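Side-chain contacts in aminopeptidase N (Francisella tularensis subsp. tularensis, PDB 5DLL), which acts as a zinc-dependent M1-family aminopeptidase, releasing N-terminal amino acids, preferably alanine, and probably takes part in degrading intracellular peptides: residues 35-40 with 126-131; 135-140 with 194-199; 153-158 with 167-172. All blocks are in the same frame, centred on the assembly; numbering follows the deposited sequence.

In the fold
All three contacts fall in the N-terminal domain of the M1 family, away from the zinc site, with centres 13 to 15 Å from one another. Contact 1 (35-40 with 126-131) closes along the chain before contact 2 (135-140 with 194-199) opens, and contact 3 (153-158 with 167-172) is nested inside the loop that contact 2 closes. The chain just after strand 26-36 makes contact 1 and the neighbouring strand 150-160 makes contact 3, both strands of the large mixed sheet; strands 128-131 and 166-169 of a four-stranded antiparallel sheet supply the other sides. Phe-35 connects the three, packing on Ile-140, Phe-199 and Val-155. Contact 2 lies beside this junction of two sheets.

Contact 1 (35-40 with 126-131)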
loop_
_atom_site.group_PDB
_atom_site.type_symbol
_atom_site.label_atom_id
_atom_site.label_comp_id
_atom_site.label_asym_id
_atom_site.label_seq_id
_atom_site.Cartn_x
_atom_site.Cartn_y
_atom_site.Cartn_z
ATOM N N PHE A 35 -0.844 -17.947 -29.751
ATOM C CA PHE A 35 -1.558 -18.762 -28.772
ATOM C C PHE A 35 -2.773 -19.421 -29.422
ATOM O O PHE A 35 -3.681 -18.730 -29.902
ATOM C CB PHE A 35 -2.024 -17.913 -27.588
ATOM C CG PHE A 35 -0.911 -17.466 -26.678
ATOM C CD1 PHE A 35 -0.123 -16.366 -27.005
ATOM C CD2 PHE A 35 -0.667 -18.126 -25.480
ATOM C CE1 PHE A 35 0.894 -15.944 -26.165
ATOM C CE2 PHE A 35 0.353 -17.710 -24.635
ATOM C CZ PHE A 35 1.132 -16.617 -24.980
ATOM N N GLU A 36 -2.772 -20.754 -29.442
ATOM C CA GLU A 36 -3.928 -21.529 -29.868
ATOM C C GLU A 36 -4.613 -22.068 -28.622
ATOM O O GLU A 36 -4.281 -23.146 -28.135
ATOM C CB GLU A 36 -3.500 -22.660 -30.793
ATOM C CG GLU A 36 -2.697 -22.167 -31.979
ATOM C CD GLU A 36 -2.471 -23.235 -33.018
ATOM O OE1 GLU A 36 -1.304 -23.436 -33.408
ATOM O OE2 GLU A 36 -3.460 -23.872 -33.444
ATOM N N LEU A 37 -5.569 -21.294 -28.114
ATOM C CA LEU A 37 -6.170 -21.557 -26.814
ATOM C C LEU A 37 -7.020 -22.823 -26.780
ATOM O O LEU A 37 -7.848 -23.069 -27.665
ATOM C CB LEU A 37 -7.016 -20.360 -26.359
ATOM C CG LEU A 37 -6.273 -19.049 -26.097
ATOM C CD1 LEU A 37 -7.232 -18.020 -25.516
ATOM C CD2 LEU A 37 -5.083 -19.251 -25.165
ATOM N N ASP A 38 -6.788 -23.616 -25.738
ATOM C CA ASP A 38 -7.590 -24.787 -25.433
ATOM C C ASP A 38 -7.483 -25.070 -23.937
ATOM O O ASP A 38 -6.461 -24.772 -23.308
ATOM C CB ASP A 38 -7.113 -25.999 -26.236
ATOM C CG ASP A 38 -8.002 -27.215 -26.038
ATOM O OD1 ASP A 38 -9.210 -27.132 -26.355
ATOM O OD2 ASP A 38 -7.492 -28.250 -25.558
ATOM N N GLU A 39 -8.549 -25.634 -23.379
ATOM C CA GLU A 39 -8.602 -26.004 -21.969
ATOM C C GLU A 39 -7.401 -26.873 -21.550
ATOM O O GLU A 39 -6.743 -26.575 -20.556
ATOM C CB GLU A 39 -9.927 -26.726 -21.690
ATOM C CG GLU A 39 -10.137 -27.181 -20.253
ATOM C CD GLU A 39 -11.384 -28.034 -20.091
ATOM O OE1 GLU A 39 -11.288 -29.131 -19.494
ATOM O OE2 GLU A 39 -12.459 -27.612 -20.570
ATOM N N SER A 40 -7.115 -27.922 -22.326
ATOM C CA SER A 40 -6.084 -28.917 -21.978
ATOM C C SER A 40 -4.739 -28.703 -22.674
ATOM O O SER A 40 -3.684 -28.840 -22.056
ATOM C CB SER A 40 -6.571 -30.325 -22.338
ATOM O OG SER A 40 -7.804 -30.623 -21.715
ATOM N N ASP A 126 -14.166 -20.360 -16.722
ATOM C CA ASP A 126 -14.325 -20.177 -18.175
ATOM C C ASP A 126 -13.628 -18.921 -18.717
ATOM O O ASP A 126 -14.148 -18.253 -19.616
ATOM C CB ASP A 126 -15.811 -20.174 -18.570
ATOM C CG ASP A 126 -16.566 -21.372 -18.026
ATOM O OD1 ASP A 126 -16.022 -22.495 -18.065
ATOM O OD2 ASP A 126 -17.710 -21.190 -17.562
ATOM N N VAL A 127 -12.448 -18.614 -18.182
ATOM C CA VAL A 127 -11.690 -17.439 -18.616
ATOM C C VAL A 127 -10.181 -17.645 -18.446
ATOM O O VAL A 127 -9.696 -17.888 -17.346
ATOM C CB VAL A 127 -12.169 -16.156 -17.884
ATOM C CG1 VAL A 127 -12.273 -16.374 -16.378
ATOM C CG2 VAL A 127 -11.273 -14.963 -18.202
ATOM N N PHE A 128 -9.448 -17.560 -19.552
ATOM C CA PHE A 128 -7.993 -17.624 -19.512
ATOM C C PHE A 128 -7.453 -16.309 -18.992
ATOM O O PHE A 128 -7.983 -15.245 -19.298
ATOM C CB PHE A 128 -7.404 -17.879 -20.898
ATOM C CG PHE A 128 -7.712 -19.238 -21.450
ATOM C CD1 PHE A 128 -6.911 -20.326 -21.140
ATOM C CD2 PHE A 128 -8.794 -19.428 -22.296
ATOM C CE1 PHE A 128 -7.194 -21.579 -21.657
ATOM C CE2 PHE A 128 -9.074 -20.679 -22.816
ATOM C CZ PHE A 128 -8.274 -21.751 -22.497
ATOM N N SER A 129 -6.384 -16.395 -18.215
ATOM C CA SER A 129 -5.789 -15.229 -17.580
ATOM C C SER A 129 -4.366 -15.587 -17.185
ATOM O O SER A 129 -4.069 -16.751 -16.950
ATOM C CB SER A 129 -6.614 -14.823 -16.351
ATOM O OG SER A 129 -5.849 -14.048 -15.443
ATOM N N THR A 130 -3.494 -14.588 -17.110
ATOM C CA THR A 130 -2.091 -14.822 -16.785
ATOM C C THR A 130 -1.668 -14.097 -15.521
ATOM O O THR A 130 -2.428 -13.323 -14.937
ATOM C CB THR A 130 -1.161 -14.338 -17.914
ATOM O OG1 THR A 130 -1.279 -12.916 -18.040
ATOM C CG2 THR A 130 -1.511 -15.002 -19.231
ATOM N N GLN A 131 -0.436 -14.378 -15.116
ATOM C CA GLN A 131 0.257 -13.630 -14.081
ATOM C C GLN A 131 1.729 -13.981 -14.231
ATOM O O GLN A 131 2.110 -15.140 -14.058
ATOM C CB GLN A 131 -0.251 -14.013 -12.692
ATOM C CG GLN A 131 0.580 -13.472 -11.540
ATOM C CD GLN A 131 0.669 -11.960 -11.544
ATOM O OE1 GLN A 131 -0.308 -11.268 -11.839
ATOM N NE2 GLN A 131 1.843 -11.436 -11.208
#
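The carbonyl oxygen of Asp-38 accepts a hydrogen bond from the hydroxyl of Thr-42 and also meets the ring of Phe-128, whose CZ lies 3.6 Å from Asp-38 O. This approach is at the ring edge, near its plane, and the backbone N of Glu-39 comes to the same edge, 4.0 Å from Phe-128 CZ. Leu-37 takes a different position: its CB lies over one face of the ring, 4.1 Å from Phe-128 CE2, while its CD1 reaches Phe-128 CD2 at 3.8 Å. Leu-37 and Phe-128 lie alongside each other, running opposite ways, each with CG anti to its carbonyl carbon (chi1 -64° for Leu-37, -68° for Phe-128). No hydrogen bond crosses the contact, which is therefore apolar apart from the backbone at the ring edge. The ring of Phe-128 also meets that of Tyr-164 and touches Lys-123. The chain bends beside it, where Asp-38 OD2 accepts from Ser-40 N, which stands above the carboxylate plane, at 3.3 Å; Lys-41 N is a second donor. That is an Asx turn in the connection between antiparallel strands 26-36 and 42-52, set against Phe-128 of strand 128-131 in the facing sheet.

Contact 2 (135-140 with 194-199); sequences TGFRKI and KPCYLF
Phe-137 and Cys-196 bring the two backbones nearest, their CA atoms 6.3 Å apart, and each opens a tight turn: Ile-140 N bonds to Phe-137 O at 2.9 Å, and Phe-199 N bonds to Cys-196 O at 2.9 Å. The second turn is a 3-10 segment, 196-198, which sends Cys-196 and Phe-199 toward the same partner. Cys-196 CB sits over one face of Phe-137 as a CH-pi contact, 3.9 Å from the ring centroid and 29° off the normal. Its SG stands oblique to that ring, 4.8 Å from the centroid, adding a sulfur-aromatic contact. Phe-137 holds CG anti to the backbone N (chi1 -174°), which carries the ring across to both partners. Its edge then turns to the face of Phe-199 in an offset edge-to-face pair, centroids 5.4 Å apart and planes at 63°. Phe-137 CE1 approaches Phe-199 CD1 to 3.8 Å, toward the rim of that face. Ile-140 adds a looser apolar touch on Phe-199 through CD1. Tyr-143 meets the Phe-137 ring edge-to-face, Leu-33 of strand 26-36 packs on both phenylalanines, and Val-155 of strand 150-160 touches Phe-199, seating the two turns against the large mixed sheet.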
loop_
_atom_site.group_PDB
_atom_site.type_symbol
_atom_site.label_atom_id
_atom_site.label_comp_id
_atom_site.label_asym_id
_atom_site.label_seq_id
_atom_site.Cartn_x
_atom_site.Cartn_y
_atom_site.Cartn_z
ATOM N N THR A 135 8.277 -14.477 -12.011
ATOM C CA THR A 135 8.877 -15.438 -12.951
ATOM C C THR A 135 7.857 -16.439 -13.514
ATOM O O THR A 135 8.173 -17.603 -13.745
ATOM C CB THR A 135 10.040 -16.204 -12.276
ATOM O OG1 THR A 135 9.568 -16.853 -11.087
ATOM C CG2 THR A 135 11.191 -15.252 -11.916
ATOM N N GLY A 136 6.640 -15.973 -13.764
ATOM C CA GLY A 136 5.580 -16.825 -14.283
ATOM C C GLY A 136 5.556 -16.968 -15.793
ATOM O O GLY A 136 4.792 -17.769 -16.315
ATOM N N PHE A 137 6.369 -16.199 -16.512
ATOM C CA PHE A 137 6.359 -16.284 -17.976
ATOM C C PHE A 137 7.044 -17.545 -18.476
ATOM O O PHE A 137 6.632 -18.111 -19.489
ATOM C CB PHE A 137 7.001 -15.056 -18.628
ATOM C CG PHE A 137 6.871 -15.037 -20.132
ATOM C CD1 PHE A 137 5.647 -14.772 -20.726
ATOM C CD2 PHE A 137 7.965 -15.286 -20.948
ATOM C CE1 PHE A 137 5.515 -14.753 -22.103
ATOM C CE2 PHE A 137 7.837 -15.266 -22.323
ATOM C CZ PHE A 137 6.612 -15.000 -22.904
ATOM N N ARG A 138 8.086 -17.984 -17.769
ATOM C CA ARG A 138 8.771 -19.241 -18.099
ATOM C C ARG A 138 7.841 -20.462 -18.101
ATOM O O ARG A 138 8.132 -21.442 -18.774
ATOM C CB ARG A 138 9.955 -19.483 -17.159
ATOM C CG ARG A 138 9.583 -19.745 -15.706
ATOM C CD ARG A 138 10.821 -19.865 -14.832
ATOM N NE ARG A 138 11.573 -18.611 -14.774
ATOM C CZ ARG A 138 12.730 -18.447 -14.132
ATOM N NH1 ARG A 138 13.289 -19.457 -13.479
ATOM N NH2 ARG A 138 13.334 -17.262 -14.142
ATOM N N LYS A 139 6.729 -20.391 -17.362
ATOM C CA LYS A 139 5.682 -21.421 -17.406
ATOM C C LYS A 139 4.724 -21.311 -18.611
ATOM O O LYS A 139 3.662 -21.946 -18.615
ATOM C CB LYS A 139 4.841 -21.391 -16.124
ATOM C CG LYS A 139 5.592 -21.694 -14.843
ATOM C CD LYS A 139 4.609 -21.919 -13.704
ATOM C CE LYS A 139 5.308 -22.070 -12.361
ATOM N NZ LYS A 139 4.331 -22.237 -11.245
ATOM N N ILE A 140 5.079 -20.507 -19.614
ATOM C CA ILE A 140 4.242 -20.337 -20.805
ATOM C C ILE A 140 5.004 -20.773 -22.050
ATOM O O ILE A 140 4.494 -21.555 -22.848
ATOM C CB ILE A 140 3.755 -18.880 -20.947
ATOM C CG1 ILE A 140 2.902 -18.499 -19.732
ATOM C CG2 ILE A 140 2.954 -18.703 -22.234
ATOM C CD1 ILE A 140 2.479 -17.049 -19.688
ATOM N N LYS A 194 9.731 -4.311 -23.444
ATOM C CA LYS A 194 9.349 -4.578 -22.059
ATOM C C LYS A 194 9.858 -5.933 -21.596
ATOM O O LYS A 194 10.036 -6.840 -22.413
ATOM C CB LYS A 194 7.827 -4.521 -21.889
ATOM C CG LYS A 194 7.042 -5.643 -22.558
ATOM C CD LYS A 194 5.577 -5.584 -22.146
ATOM C CE LYS A 194 4.750 -6.714 -22.743
ATOM N NZ LYS A 194 4.241 -6.392 -24.106
ATOM N N PRO A 195 10.086 -6.081 -20.278
ATOM C CA PRO A 195 10.406 -7.398 -19.732
ATOM C C PRO A 195 9.163 -8.291 -19.703
ATOM O O PRO A 195 8.042 -7.789 -19.685
ATOM C CB PRO A 195 10.907 -7.084 -18.322
ATOM C CG PRO A 195 10.243 -5.803 -17.956
ATOM C CD PRO A 195 10.027 -5.041 -19.230
ATOM N N CYS A 196 9.358 -9.603 -19.697
ATOM C CA CYS A 196 8.239 -10.532 -19.828
ATOM C C CYS A 196 7.276 -10.547 -18.633
ATOM O O CYS A 196 6.130 -10.960 -18.793
ATOM C CB CYS A 196 8.741 -11.952 -20.123
ATOM S SG CYS A 196 9.960 -12.614 -18.964
ATOM N N TYR A 197 7.709 -10.090 -17.456
ATOM C CA TYR A 197 6.837 -10.100 -16.271
ATOM C C TYR A 197 5.623 -9.178 -16.431
ATOM O O TYR A 197 4.640 -9.295 -15.690
ATOM C CB TYR A 197 7.625 -9.772 -14.989
ATOM C CG TYR A 197 7.923 -8.302 -14.747
ATOM C CD1 TYR A 197 6.978 -7.470 -14.148
ATOM C CD2 TYR A 197 9.158 -7.752 -15.086
ATOM C CE1 TYR A 197 7.243 -6.125 -13.915
ATOM C CE2 TYR A 197 9.434 -6.409 -14.855
ATOM C CZ TYR A 197 8.471 -5.598 -14.271
ATOM O OH TYR A 197 8.728 -4.264 -14.041
ATOM N N LEU A 198 5.698 -8.272 -17.406
ATOM C CA LEU A 198 4.587 -7.386 -17.760
ATOM C C LEU A 198 3.747 -7.907 -18.916
ATOM O O LEU A 198 2.834 -7.216 -19.379
ATOM C CB LEU A 198 5.121 -6.010 -18.144
ATOM C CG LEU A 198 5.901 -5.319 -17.041
ATOM C CD1 LEU A 198 6.645 -4.147 -17.639
ATOM C CD2 LEU A 198 4.976 -4.887 -15.914
ATOM N N PHE A 199 4.051 -9.106 -19.397
ATOM C CA PHE A 199 3.235 -9.714 -20.432
ATOM C C PHE A 199 1.922 -10.184 -19.809
ATOM O O PHE A 199 1.914 -10.715 -18.690
ATOM C CB PHE A 199 3.952 -10.889 -21.108
ATOM C CG PHE A 199 3.045 -11.715 -21.966
ATOM C CD1 PHE A 199 2.325 -12.770 -21.419
ATOM C CD2 PHE A 199 2.865 -11.406 -23.300
ATOM C CE1 PHE A 199 1.455 -13.512 -22.195
ATOM C CE2 PHE A 199 1.996 -12.149 -24.084
ATOM C CZ PHE A 199 1.292 -13.202 -23.532
#

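Contact 3 (153-158 with 167-172)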
loop_
_atom_site.group_PDB
_atom_site.type_symbol
_atom_site.label_atom_id
_atom_site.label_comp_id
_atom_site.label_asym_id
_atom_site.label_seq_id
_atom_site.Cartn_x
_atom_site.Cartn_y
_atom_site.Cartn_z
ATOM N N PHE A 153 6.977 -7.002 -28.337
ATOM C CA PHE A 153 6.059 -8.144 -28.413
ATOM C C PHE A 153 4.978 -7.991 -29.483
ATOM O O PHE A 153 4.215 -7.028 -29.456
ATOM C CB PHE A 153 5.361 -8.353 -27.062
ATOM C CG PHE A 153 6.174 -9.127 -26.062
ATOM C CD1 PHE A 153 7.206 -8.517 -25.364
ATOM C CD2 PHE A 153 5.891 -10.460 -25.799
ATOM C CE1 PHE A 153 7.947 -9.221 -24.429
ATOM C CE2 PHE A 153 6.628 -11.168 -24.863
ATOM C CZ PHE A 153 7.658 -10.550 -24.177
ATOM N N THR A 154 4.918 -8.949 -30.406
ATOM C CA THR A 154 3.746 -9.141 -31.262
ATOM C C THR A 154 3.104 -10.444 -30.832
ATOM O O THR A 154 3.798 -11.438 -30.646
ATOM C CB THR A 154 4.117 -9.258 -32.750
ATOM O OG1 THR A 154 4.989 -8.181 -33.116
ATOM C CG2 THR A 154 2.859 -9.237 -33.626
ATOM N N VAL A 155 1.784 -10.443 -30.677
ATOM C CA VAL A 155 1.077 -11.570 -30.071
ATOM C C VAL A 155 -0.225 -11.868 -30.815
ATOM O O VAL A 155 -1.132 -11.046 -30.804
ATOM C CB VAL A 155 0.742 -11.269 -28.583
ATOM C CG1 VAL A 155 -0.078 -12.396 -27.957
ATOM C CG2 VAL A 155 2.012 -11.006 -27.776
ATOM N N LYS A 156 -0.317 -13.037 -31.450
ATOM C CA LYS A 156 -1.586 -13.506 -32.025
ATOM C C LYS A 156 -2.296 -14.427 -31.034
ATOM O O LYS A 156 -1.644 -15.165 -30.301
ATOM C CB LYS A 156 -1.364 -14.239 -33.356
ATOM C CG LYS A 156 -2.660 -14.549 -34.104
ATOM C CD LYS A 156 -2.445 -15.440 -35.317
ATOM C CE LYS A 156 -1.598 -14.775 -36.394
ATOM N NZ LYS A 156 -1.694 -15.504 -37.690
ATOM N N ILE A 157 -3.629 -14.380 -31.017
ATOM C CA ILE A 157 -4.438 -15.255 -30.161
ATOM C C ILE A 157 -5.547 -15.907 -30.982
ATOM O O ILE A 157 -6.364 -15.207 -31.574
ATOM C CB ILE A 157 -5.093 -14.479 -28.992
ATOM C CG1 ILE A 157 -4.036 -13.730 -28.172
ATOM C CG2 ILE A 157 -5.882 -15.424 -28.092
ATOM C CD1 ILE A 157 -4.618 -12.857 -27.080
ATOM N N ILE A 158 -5.583 -17.240 -30.997
ATOM C CA ILE A 158 -6.634 -17.996 -31.690
ATOM C C ILE A 158 -7.503 -18.716 -30.662
ATOM O O ILE A 158 -6.979 -19.320 -29.735
ATOM C CB ILE A 158 -6.027 -19.017 -32.675
ATOM C CG1 ILE A 158 -5.109 -18.304 -33.676
ATOM C CG2 ILE A 158 -7.128 -19.767 -33.413
ATOM C CD1 ILE A 158 -4.284 -19.230 -34.543
ATOM N N ILE A 167 -10.607 -11.448 -26.653
ATOM C CA ILE A 167 -9.248 -12.000 -26.664
ATOM C C ILE A 167 -8.223 -10.864 -26.659
ATOM O O ILE A 167 -8.000 -10.206 -27.674
ATOM C CB ILE A 167 -9.017 -12.970 -27.852
ATOM C CG1 ILE A 167 -9.595 -12.420 -29.162
ATOM C CG2 ILE A 167 -9.655 -14.325 -27.560
ATOM C CD1 ILE A 167 -9.241 -13.253 -30.376
ATOM N N LEU A 168 -7.608 -10.641 -25.496
ATOM C CA LEU A 168 -6.800 -9.450 -25.255
ATOM C C LEU A 168 -5.347 -9.777 -24.942
ATOM O O LEU A 168 -5.031 -10.858 -24.452
ATOM C CB LEU A 168 -7.379 -8.655 -24.085
ATOM C CG LEU A 168 -8.893 -8.446 -24.052
ATOM C CD1 LEU A 168 -9.260 -7.622 -22.829
ATOM C CD2 LEU A 168 -9.393 -7.785 -25.328
ATOM N N SER A 169 -4.474 -8.814 -25.234
ATOM C CA SER A 169 -3.075 -8.852 -24.826
ATOM C C SER A 169 -2.522 -7.431 -24.873
ATOM O O SER A 169 -3.283 -6.482 -25.036
ATOM C CB SER A 169 -2.258 -9.792 -25.717
ATOM O OG SER A 169 -0.952 -9.971 -25.186
ATOM N N ASN A 170 -1.205 -7.283 -24.747
ATOM C CA ASN A 170 -0.590 -5.955 -24.612
ATOM C C ASN A 170 -0.538 -5.165 -25.923
ATOM O O ASN A 170 -0.222 -5.719 -26.981
ATOM C CB ASN A 170 0.833 -6.057 -24.047
ATOM C CG ASN A 170 0.943 -7.052 -22.922
ATOM O OD1 ASN A 170 1.161 -8.236 -23.156
ATOM N ND2 ASN A 170 0.799 -6.580 -21.697
ATOM N N GLY A 171 -0.829 -3.867 -25.825
ATOM C CA GLY A 171 -0.711 -2.940 -26.947
ATOM C C GLY A 171 -2.007 -2.731 -27.707
ATOM O O GLY A 171 -3.098 -2.759 -27.131
ATOM N N ASP A 172 -1.880 -2.520 -29.013
ATOM C CA ASP A 172 -3.021 -2.196 -29.866
ATOM C C ASP A 172 -3.351 -3.372 -30.782
ATOM O O ASP A 172 -2.454 -4.046 -31.287
ATOM C CB ASP A 172 -2.718 -0.953 -30.716
ATOM C CG ASP A 172 -2.211 0.225 -29.889
ATOM O OD1 ASP A 172 -2.894 0.617 -28.920
ATOM O OD2 ASP A 172 -1.132 0.772 -30.216
#
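Ile-157, Ile-167 and Ser-169 carry this contact between two strands that run nearly antiparallel yet belong to different sheets. The axes of the short segments 153-158 and 167-169 approach to 7.9 Å, at 162°, and no hydrogen bond joins the segments, so the strands meet through side chains, face to face. The register agrees: Ile-157 lies opposite Ile-167, CA to CA 6.8 Å, and Val-155 opposite Ser-169, CA to CA 7.2 Å.

Ile-157 is the most deeply engaged and uses both branches. Its CG1 lies anti to the carbonyl carbon (chi1 -55°), and the extended continuation brings CD1 over the facing backbone, 3.3 Å from Leu-168 O, and alongside Ser-169, 4.1 Å from CB. The other branch, CG2, meets Ile-167 CG2 at 4.0 Å. The two isoleucines pass side by side, heading contrary ways, rather than meeting end-on. In Ile-167, CG1 is placed between the backbone N and the carbonyl carbon (chi1 44°), and its CD1 comes to 3.7 Å from Ile-157 O. Each isoleucine thus sets a methyl against backbone oxygen of the other strand.

Ser-169 provides the one polar group among these side chains. Val-155 packs on it, CG1 to OG 3.8 Å, but the hydroxyl is committed to another bond, donating to the carbonyl oxygen of Ala-200. Its burial beside apolar carbon is thereby compensated.

Around the contact, Ile-167 also rests on His-184 and Ala-186 of strand 183-191, and its carbonyl accepts from the indole N-H of Trp-188. Leu-168, whose CB is directed away from 153-158, touches Trp-188 as well as Met-263 and Val-265. Strand 166-169, an outermost strand of its four-stranded sheet, thus packs on strands 150-160 and 183-191 of the large sheet and, through Leu-168, on strand 261-267.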